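Local coordinates for protein-glutamine gamma-glutamyltransferase 2 (Pagrus major, PDB 1G0D) that probably cross-links proteins in a calcium-dependent reaction, joining peptide-bound glutamine to the amino group of peptide-bound lysine or to small primary amines, at residues Arg248-Pro254 with Val619-Glu623; Thr584-Val589 with Leu670-Val676; Val591-Val597 with Thr677-Lys683. One frame throughout, in Å; residues are numbered along the deposited sequence.

Contact 1: Arg248-Pro254 with Val619-Glu623; sequences RWTGSVP and VFTLE
A loop of the catalytic core, Arg248-Pro254, that turns into helix by Val253-Pro254 packs against one face of strand 619-623 of the C-terminal immunoglobulin-like domain. In this extended beta strand Val619, Thr621 and Glu623 send their CA-CB bonds toward the loop, while Phe620 and Leu622 point away. The nearest CA atoms, of Thr250 and Glu623, are 7.7 Å apart; Glu623 (chi1 p, chi2 t) bridges the gap. Its OE2 accepts a hydrogen bond from Thr250 OG1 (chi1 p) at 2.9 Å, and water 1, held by Thr250 N (3.1 Å) and Gly251 O (3.0 Å), donates weakly to Glu623 OE2 (3.4 Å). Gly251 N, 3.1 Å from Glu623 OE2, is too poorly angled to bond, and a Gly251 CB would clash there. Pro254 CG packs 4.1 Å from Glu623 OE1 and Arg248 NH1 3.7 Å from Val619 CG2. Arg248 forms its salt bridge with Asp664. This mainly polar domain-domain interface sets the loop entering helix 253-261 against strand 619-624, which runs between strands 659-666 and 628-634.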
loop_
_atom_site.group_PDB
_atom_site.type_symbol
_atom_site.label_atom_id
_atom_site.label_comp_id
_atom_site.label_asym_id
_atom_site.label_seq_id
_atom_site.Cartn_x
_atom_site.Cartn_y
_atom_site.Cartn_z
ATOM N N ARG A 248 -10.282 -1.116 -9.883
ATOM C CA ARG A 248 -10.093 -0.271 -11.057
ATOM C C ARG A 248 -8.825 0.580 -11.026
ATOM O O ARG A 248 -8.204 0.809 -12.043
ATOM C CB ARG A 248 -11.284 0.702 -11.207
ATOM C CG ARG A 248 -12.548 0.139 -11.851
ATOM C CD ARG A 248 -12.500 0.211 -13.355
ATOM N NE ARG A 248 -13.495 1.121 -13.918
ATOM C CZ ARG A 248 -13.292 1.823 -15.030
ATOM N NH1 ARG A 248 -14.240 2.624 -15.476
ATOM N NH2 ARG A 248 -12.126 1.742 -15.689
ATOM N N TRP A 249 -8.460 1.085 -9.863
ATOM C CA TRP A 249 -7.323 1.967 -9.793
ATOM C C TRP A 249 -5.973 1.375 -10.108
ATOM O O TRP A 249 -5.635 0.282 -9.660
ATOM C CB TRP A 249 -7.249 2.624 -8.425
ATOM C CG TRP A 249 -8.556 3.096 -7.827
ATOM C CD1 TRP A 249 -9.217 2.495 -6.805
ATOM C CD2 TRP A 249 -9.222 4.355 -8.045
ATOM N NE1 TRP A 249 -10.235 3.290 -6.361
ATOM C CE2 TRP A 249 -10.273 4.442 -7.095
ATOM C CE3 TRP A 249 -9.037 5.419 -8.939
ATOM C CZ2 TRP A 249 -11.143 5.556 -7.002
ATOM C CZ3 TRP A 249 -9.901 6.535 -8.846
ATOM C CH2 TRP A 249 -10.941 6.587 -7.876
ATOM N N THR A 250 -5.186 2.128 -10.873
ATOM C CA THR A 250 -3.828 1.710 -11.223
ATOM C C THR A 250 -2.798 2.632 -10.567
ATOM O O THR A 250 -1.601 2.493 -10.797
ATOM C CB THR A 250 -3.614 1.734 -12.731
ATOM O OG1 THR A 250 -4.319 2.840 -13.318
ATOM C CG2 THR A 250 -4.131 0.450 -13.313
ATOM N N GLY A 251 -3.280 3.561 -9.733
ATOM C CA GLY A 251 -2.408 4.506 -9.055
ATOM C C GLY A 251 -3.040 5.374 -7.976
ATOM O O GLY A 251 -4.255 5.508 -7.905
ATOM N N SER A 252 -2.202 6.024 -7.172
ATOM C CA SER A 252 -2.694 6.845 -6.070
ATOM C C SER A 252 -3.028 8.285 -6.349
ATOM O O SER A 252 -3.843 8.863 -5.649
ATOM C CB SER A 252 -1.698 6.800 -4.915
ATOM O OG SER A 252 -1.256 5.459 -4.695
ATOM N N VAL A 253 -2.422 8.883 -7.361
ATOM C CA VAL A 253 -2.688 10.295 -7.655
ATOM C C VAL A 253 -4.162 10.660 -7.996
ATOM O O VAL A 253 -4.640 11.730 -7.623
ATOM C CB VAL A 253 -1.771 10.783 -8.803
ATOM C CG1 VAL A 253 -2.083 12.223 -9.127
ATOM C CG2 VAL A 253 -0.323 10.632 -8.415
ATOM N N PRO A 254 -4.879 9.814 -8.753
ATOM C CA PRO A 254 -6.276 10.169 -9.063
ATOM C C PRO A 254 -7.202 10.189 -7.854
ATOM O O PRO A 254 -8.153 10.955 -7.797
ATOM C CB PRO A 254 -6.686 9.131 -10.103
ATOM C CG PRO A 254 -5.396 8.606 -10.658
ATOM C CD PRO A 254 -4.484 8.584 -9.457
ATOM N N VAL A 619 -14.047 0.662 -21.370
ATOM C CA VAL A 619 -13.260 1.879 -21.094
ATOM C C VAL A 619 -11.826 1.475 -20.809
ATOM O O VAL A 619 -11.595 0.558 -20.005
ATOM C CB VAL A 619 -13.567 2.582 -19.790
ATOM C CG1 VAL A 619 -13.719 4.017 -20.044
ATOM C CG2 VAL A 619 -14.682 1.933 -19.064
ATOM N N PHE A 620 -10.876 2.176 -21.419
ATOM C CA PHE A 620 -9.469 1.927 -21.167
ATOM C C PHE A 620 -9.076 3.184 -20.383
ATOM O O PHE A 620 -9.529 4.279 -20.724
ATOM C CB PHE A 620 -8.695 1.880 -22.484
ATOM C CG PHE A 620 -8.846 0.598 -23.246
ATOM C CD1 PHE A 620 -8.054 -0.496 -22.950
ATOM C CD2 PHE A 620 -9.788 0.481 -24.256
ATOM C CE1 PHE A 620 -8.198 -1.707 -23.659
ATOM C CE2 PHE A 620 -9.944 -0.713 -24.969
ATOM C CZ PHE A 620 -9.151 -1.804 -24.667
ATOM N N THR A 621 -8.286 3.040 -19.319
ATOM C CA THR A 621 -7.818 4.204 -18.547
ATOM C C THR A 621 -6.312 4.110 -18.541
ATOM O O THR A 621 -5.781 3.064 -18.182
ATOM C CB THR A 621 -8.266 4.165 -17.101
ATOM O OG1 THR A 621 -9.670 3.869 -17.046
ATOM C CG2 THR A 621 -7.953 5.493 -16.422
ATOM N N LEU A 622 -5.614 5.176 -18.933
ATOM C CA LEU A 622 -4.152 5.127 -18.993
ATOM C C LEU A 622 -3.469 6.137 -18.086
ATOM O O LEU A 622 -3.936 7.258 -17.939
ATOM C CB LEU A 622 -3.652 5.390 -20.415
ATOM C CG LEU A 622 -4.098 4.754 -21.732
ATOM C CD1 LEU A 622 -2.905 4.093 -22.375
ATOM C CD2 LEU A 622 -5.178 3.769 -21.531
ATOM N N GLU A 623 -2.357 5.746 -17.470
ATOM C CA GLU A 623 -1.625 6.670 -16.623
ATOM C C GLU A 623 -0.192 6.215 -16.403
ATOM O O GLU A 623 0.133 5.039 -16.570
ATOM C CB GLU A 623 -2.312 6.809 -15.284
ATOM C CG GLU A 623 -1.880 5.757 -14.327
ATOM C CD GLU A 623 -2.288 6.080 -12.924
ATOM O OE1 GLU A 623 -1.979 7.197 -12.454
ATOM O OE2 GLU A 623 -2.934 5.215 -12.297
HETATM O O HOH W 1 -5.794 5.159 -10.492
#

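Contact 2: Thr584-Val589 with Leu670-Val676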
loop_
_atom_site.group_PDB
_atom_site.type_symbol
_atom_site.label_atom_id
_atom_site.label_comp_id
_atom_site.label_asym_id
_atom_site.label_seq_id
_atom_site.Cartn_x
_atom_site.Cartn_y
_atom_site.Cartn_z
ATOM N N THR A 584 -7.744 -13.073 -16.368
ATOM C CA THR A 584 -8.355 -12.193 -17.363
ATOM C C THR A 584 -7.275 -12.004 -18.433
ATOM O O THR A 584 -6.085 -12.188 -18.165
ATOM C CB THR A 584 -8.767 -10.832 -16.788
ATOM O OG1 THR A 584 -7.752 -10.363 -15.897
ATOM C CG2 THR A 584 -10.095 -10.951 -16.034
ATOM N N PRO A 585 -7.664 -11.642 -19.660
ATOM C CA PRO A 585 -6.584 -11.492 -20.640
ATOM C C PRO A 585 -5.638 -10.383 -20.243
ATOM O O PRO A 585 -6.032 -9.476 -19.513
ATOM C CB PRO A 585 -7.314 -11.201 -21.953
ATOM C CG PRO A 585 -8.680 -10.685 -21.551
ATOM C CD PRO A 585 -8.992 -11.325 -20.220
ATOM N N GLU A 586 -4.392 -10.475 -20.712
ATOM C CA GLU A 586 -3.382 -9.467 -20.430
ATOM C C GLU A 586 -3.195 -8.464 -21.557
ATOM O O GLU A 586 -2.749 -8.819 -22.645
ATOM C CB GLU A 586 -2.044 -10.098 -20.139
ATOM C CG GLU A 586 -1.168 -9.105 -19.416
ATOM C CD GLU A 586 0.306 -9.408 -19.518
ATOM O OE1 GLU A 586 0.654 -10.613 -19.678
ATOM O OE2 GLU A 586 1.102 -8.428 -19.427
ATOM N N LEU A 587 -3.501 -7.205 -21.269
ATOM C CA LEU A 587 -3.409 -6.143 -22.261
ATOM C C LEU A 587 -2.033 -6.058 -22.892
ATOM O O LEU A 587 -1.024 -6.249 -22.221
ATOM C CB LEU A 587 -3.778 -4.770 -21.640
ATOM C CG LEU A 587 -5.159 -4.612 -20.964
ATOM C CD1 LEU A 587 -5.454 -3.138 -20.590
ATOM C CD2 LEU A 587 -6.219 -5.141 -21.919
ATOM N N LEU A 588 -2.023 -5.783 -24.198
ATOM C CA LEU A 588 -0.812 -5.593 -24.988
ATOM C C LEU A 588 -0.668 -4.103 -25.085
ATOM O O LEU A 588 -1.411 -3.425 -25.829
ATOM C CB LEU A 588 -0.984 -6.129 -26.390
ATOM C CG LEU A 588 0.253 -6.652 -27.109
ATOM C CD1 LEU A 588 0.136 -6.277 -28.541
ATOM C CD2 LEU A 588 1.495 -6.096 -26.517
ATOM N N VAL A 589 0.258 -3.582 -24.294
ATOM C CA VAL A 589 0.492 -2.161 -24.300
ATOM C C VAL A 589 1.813 -1.928 -25.034
ATOM O O VAL A 589 2.827 -2.565 -24.721
ATOM C CB VAL A 589 0.532 -1.635 -22.875
ATOM C CG1 VAL A 589 0.503 -0.149 -22.885
ATOM C CG2 VAL A 589 -0.658 -2.154 -22.103
ATOM N N LEU A 670 -16.536 -8.164 -18.561
ATOM C CA LEU A 670 -15.088 -8.370 -18.336
ATOM C C LEU A 670 -14.555 -7.265 -17.462
ATOM O O LEU A 670 -14.502 -6.087 -17.873
ATOM C CB LEU A 670 -14.294 -8.353 -19.625
ATOM C CG LEU A 670 -13.418 -9.565 -19.942
ATOM C CD1 LEU A 670 -12.137 -9.087 -20.569
ATOM C CD2 LEU A 670 -13.148 -10.392 -18.740
ATOM N N LYS A 671 -14.167 -7.654 -16.248
ATOM C CA LYS A 671 -13.660 -6.697 -15.298
ATOM C C LYS A 671 -12.318 -7.157 -14.796
ATOM O O LYS A 671 -12.028 -8.361 -14.845
ATOM C CB LYS A 671 -14.628 -6.564 -14.105
ATOM C CG LYS A 671 -16.113 -6.613 -14.441
ATOM C CD LYS A 671 -16.991 -6.561 -13.195
ATOM C CE LYS A 671 -17.978 -5.407 -13.286
ATOM N NZ LYS A 671 -17.410 -4.236 -14.066
ATOM N N ASP A 672 -11.517 -6.189 -14.314
ATOM C CA ASP A 672 -10.206 -6.473 -13.741
ATOM C C ASP A 672 -9.230 -6.869 -14.857
ATOM O O ASP A 672 -8.623 -7.942 -14.844
ATOM C CB ASP A 672 -10.385 -7.602 -12.694
ATOM C CG ASP A 672 -9.351 -7.579 -11.578
ATOM O OD1 ASP A 672 -8.935 -8.678 -11.143
ATOM O OD2 ASP A 672 -8.965 -6.486 -11.127
ATOM N N VAL A 673 -9.094 -6.025 -15.864
ATOM C CA VAL A 673 -8.163 -6.345 -16.937
ATOM C C VAL A 673 -7.030 -5.295 -17.019
ATOM O O VAL A 673 -7.286 -4.113 -17.278
ATOM C CB VAL A 673 -8.916 -6.447 -18.293
ATOM C CG1 VAL A 673 -7.941 -6.805 -19.389
ATOM C CG2 VAL A 673 -10.018 -7.493 -18.194
ATOM N N LYS A 674 -5.782 -5.746 -16.821
ATOM C CA LYS A 674 -4.621 -4.858 -16.822
ATOM C C LYS A 674 -3.479 -5.106 -17.811
ATOM O O LYS A 674 -3.379 -6.146 -18.490
ATOM C CB LYS A 674 -3.994 -4.805 -15.423
ATOM C CG LYS A 674 -4.891 -5.163 -14.277
ATOM C CD LYS A 674 -5.898 -4.082 -14.119
ATOM C CE LYS A 674 -6.395 -3.974 -12.720
ATOM N NZ LYS A 674 -6.995 -2.630 -12.534
ATOM N N GLY A 675 -2.590 -4.111 -17.823
ATOM C CA GLY A 675 -1.401 -4.112 -18.661
ATOM C C GLY A 675 -0.448 -3.006 -18.212
ATOM O O GLY A 675 -0.917 -2.006 -17.628
ATOM N N VAL A 676 0.862 -3.220 -18.442
ATOM C CA VAL A 676 1.976 -2.278 -18.123
ATOM C C VAL A 676 3.058 -2.451 -19.160
ATOM O O VAL A 676 3.321 -3.558 -19.645
ATOM C CB VAL A 676 2.803 -2.555 -16.818
ATOM C CG1 VAL A 676 2.889 -1.309 -16.008
ATOM C CG2 VAL A 676 2.266 -3.709 -16.053
HETATM O O HOH W 2 -4.631 -8.697 -16.584
HETATM O O HOH W 3 1.097 -5.973 -20.229
#
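Two direct hydrogen bonds join the extended segment Thr584-Val589 to Leu670-Val676, and both use carbonyls of the second segment as acceptors. Thr584 OG1 donates to Asp672 O at 2.8 Å, and Leu587 N donates to Lys674 O at 3.0 Å. Between these bonds water 2 accepts from Lys674 N (3.2 Å) and gives a weak bond to Pro585 O (3.3 Å), so solvent substitutes for a direct backbone link. Water 3 lies 2.6 Å from Glu586 OE2 and 2.9 Å from Leu587 O, and accepts from Val676 N at 3.3 Å. The charged ends in 670-676 find partners elsewhere: Asp672 pairs with Arg171 of the catalytic core, Lys671 with Asp666, and Lys674 with Asp664 and the carbonyl of Tyr247. Apolar side chains also meet: Leu587 CD2 packs on Val673 CG1 at 3.5 Å and Pro585 CD on Leu670 CD1 at 3.9 Å. Gly675 permits the close approach, its CA 3.9 Å from Leu587 CB; a CB here would collide with Leu587 and Val589. The start of the C-terminal immunoglobulin-like sandwich thus runs alongside its last strand in roughly the same direction, 40° apart, with one direct backbone bond and two waters. Segment 584-589 leads into the first strand, 588-590, which pairs with 601-608, and 670-676 into the last, 673-682, which pairs with 659-666 in the other sheet; Leu587 touches both Phe607 and Val663.

Contact 3: Val591-Val597 with Thr677-Lys683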
loop_
_atom_site.group_PDB
_atom_site.type_symbol
_atom_site.label_atom_id
_atom_site.label_comp_id
_atom_site.label_asym_id
_atom_site.label_seq_id
_atom_site.Cartn_x
_atom_site.Cartn_y
_atom_site.Cartn_z
ATOM N N VAL A 591 4.133 1.369 -27.066
ATOM C CA VAL A 591 4.242 2.756 -27.438
ATOM C C VAL A 591 5.566 2.817 -28.197
ATOM O O VAL A 591 6.593 3.203 -27.673
ATOM C CB VAL A 591 4.158 3.628 -26.184
ATOM C CG1 VAL A 591 4.717 2.911 -25.065
ATOM C CG2 VAL A 591 4.811 4.931 -26.391
ATOM N N PRO A 592 5.535 2.410 -29.479
ATOM C CA PRO A 592 6.643 2.341 -30.439
ATOM C C PRO A 592 7.482 3.592 -30.793
ATOM O O PRO A 592 7.012 4.743 -30.745
ATOM C CB PRO A 592 5.985 1.710 -31.664
ATOM C CG PRO A 592 4.577 2.101 -31.533
ATOM C CD PRO A 592 4.268 2.005 -30.104
ATOM N N GLY A 593 8.744 3.328 -31.144
ATOM C CA GLY A 593 9.674 4.380 -31.502
ATOM C C GLY A 593 10.213 5.119 -30.295
ATOM O O GLY A 593 9.596 5.100 -29.229
ATOM N N LYS A 594 11.364 5.773 -30.458
ATOM C CA LYS A 594 11.999 6.554 -29.382
ATOM C C LYS A 594 11.093 7.618 -28.724
ATOM O O LYS A 594 10.451 8.424 -29.399
ATOM C CB LYS A 594 13.268 7.221 -29.922
ATOM C CG LYS A 594 14.036 8.039 -28.896
ATOM C CD LYS A 594 15.532 7.792 -29.025
ATOM C CE LYS A 594 16.358 9.013 -28.602
ATOM N NZ LYS A 594 16.206 10.221 -29.493
ATOM N N ALA A 595 11.060 7.617 -27.397
ATOM C CA ALA A 595 10.236 8.557 -26.665
ATOM C C ALA A 595 11.107 9.683 -26.204
ATOM O O ALA A 595 12.215 9.450 -25.739
ATOM C CB ALA A 595 9.607 7.884 -25.474
ATOM N N VAL A 596 10.592 10.905 -26.326
ATOM C CA VAL A 596 11.310 12.105 -25.934
ATOM C C VAL A 596 10.406 13.044 -25.167
ATOM O O VAL A 596 9.262 13.182 -25.559
ATOM C CB VAL A 596 11.787 12.849 -27.169
ATOM C CG1 VAL A 596 12.327 14.231 -26.757
ATOM C CG2 VAL A 596 12.834 12.009 -27.871
ATOM N N VAL A 597 10.921 13.686 -24.102
ATOM C CA VAL A 597 10.129 14.612 -23.272
ATOM C C VAL A 597 9.484 15.704 -24.086
ATOM O O VAL A 597 10.122 16.282 -24.980
ATOM C CB VAL A 597 10.954 15.338 -22.207
ATOM C CG1 VAL A 597 10.150 15.419 -20.917
ATOM C CG2 VAL A 597 12.265 14.650 -22.001
ATOM N N THR A 677 3.741 -1.364 -19.447
ATOM C CA THR A 677 4.812 -1.439 -20.395
ATOM C C THR A 677 5.813 -0.471 -19.834
ATOM O O THR A 677 5.428 0.428 -19.089
ATOM C CB THR A 677 4.347 -0.969 -21.780
ATOM O OG1 THR A 677 5.329 -1.332 -22.761
ATOM C CG2 THR A 677 4.127 0.558 -21.791
ATOM N N THR A 678 7.083 -0.693 -20.175
ATOM C CA THR A 678 8.213 0.159 -19.780
ATOM C C THR A 678 8.570 1.019 -20.996
ATOM O O THR A 678 8.763 0.522 -22.112
ATOM C CB THR A 678 9.491 -0.650 -19.427
ATOM O OG1 THR A 678 9.236 -1.558 -18.354
ATOM C CG2 THR A 678 10.564 0.273 -18.958
ATOM N N VAL A 679 8.637 2.313 -20.772
ATOM C CA VAL A 679 8.995 3.256 -21.813
ATOM C C VAL A 679 10.128 4.167 -21.303
ATOM O O VAL A 679 9.928 4.899 -20.325
ATOM C CB VAL A 679 7.748 4.137 -22.220
ATOM C CG1 VAL A 679 8.124 5.052 -23.366
ATOM C CG2 VAL A 679 6.591 3.247 -22.643
ATOM N N VAL A 680 11.311 4.112 -21.938
ATOM C CA VAL A 680 12.426 4.982 -21.544
ATOM C C VAL A 680 12.293 6.384 -22.196
ATOM O O VAL A 680 12.407 6.530 -23.418
ATOM C CB VAL A 680 13.771 4.348 -21.926
ATOM C CG1 VAL A 680 14.910 5.143 -21.344
ATOM C CG2 VAL A 680 13.846 2.944 -21.397
ATOM N N VAL A 681 12.015 7.407 -21.379
ATOM C CA VAL A 681 11.853 8.764 -21.891
ATOM C C VAL A 681 13.201 9.497 -21.946
ATOM O O VAL A 681 13.917 9.656 -20.946
ATOM C CB VAL A 681 10.827 9.555 -21.039
ATOM C CG1 VAL A 681 10.711 10.978 -21.529
ATOM C CG2 VAL A 681 9.467 8.887 -21.108
ATOM N N HIS A 682 13.549 9.935 -23.151
ATOM C CA HIS A 682 14.809 10.600 -23.388
ATOM C C HIS A 682 14.716 12.084 -23.476
ATOM O O HIS A 682 13.655 12.709 -23.465
ATOM C CB HIS A 682 15.434 10.174 -24.722
ATOM C CG HIS A 682 15.734 8.719 -24.837
ATOM N ND1 HIS A 682 16.855 8.138 -24.275
ATOM C CD2 HIS A 682 15.056 7.717 -25.443
ATOM C CE1 HIS A 682 16.852 6.840 -24.525
ATOM N NE2 HIS A 682 15.770 6.557 -25.235
ATOM N N LYS A 683 15.924 12.585 -23.622
ATOM C CA LYS A 683 16.282 13.942 -23.854
ATOM C C LYS A 683 17.183 14.651 -22.925
ATOM O O LYS A 683 16.776 15.390 -22.035
ATOM C CB LYS A 683 15.098 14.791 -24.180
ATOM C CG LYS A 683 15.158 15.064 -25.642
ATOM C CD LYS A 683 15.743 16.408 -25.885
ATOM C CE LYS A 683 14.807 17.462 -25.336
ATOM N NZ LYS A 683 15.607 18.427 -24.571
#
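Parallel pairing here rests on two backbone hydrogen bonds that flank Val596: His682 N to Ala595 O and Val597 N to His682 O, each 3.0 Å, although the position of His682 O is less certain. Val596 and His682 are thus bridged, their CA atoms 4.6 Å apart, and Val596 CA also makes a CA-H...O contact with His682 O at 3.5 Å. On the exposed side, Lys594 lays its chain over the His682 ring in a CH-pi contact, with CE 4.0 Å from the ring centroid. The inward side is aliphatic: Ala595 CB sits 3.8 Å from Val679 CG1, and Val591 turns toward Thr677 and Val679. This short parallel edge pairing joins the beginning of the C-terminal immunoglobulin-like domain to its last strand, after the chain has left the sheet of 588-590. The short, weakly bonded strand 595-596 forms the edge of its sheet within the chain, next to 673-682, whose other neighbour is the antiparallel strand 659-666; Val591 and Ala595 also reach Leu601 of the facing sheet.

In the fold
Contacts 2 and 3 follow one another along strand 673-682. Within contact 2 the chain joins one sheet of the C-terminal sandwich at 588-590; by contact 3 it has crossed to the other sheet as 595-596. Their centres lie 21 Å apart, and they touch where Val589 O is 3.4 Å from Thr677 OG1. Contact 1 joins this second sheet, through strand 619-624, to the catalytic core. It meets contact 2 at Lys674 NZ, 3.7 Å from Arg248 O; their centres are 13 Å apart. Contacts 1 and 3 lie away from the annotated sites. In contact 2 the Asp672 side chain is about 8 Å from that of Pro581, a probable GTP-binding residue, and about 9 Å from that of Tyr515, which is important for catalytic activity.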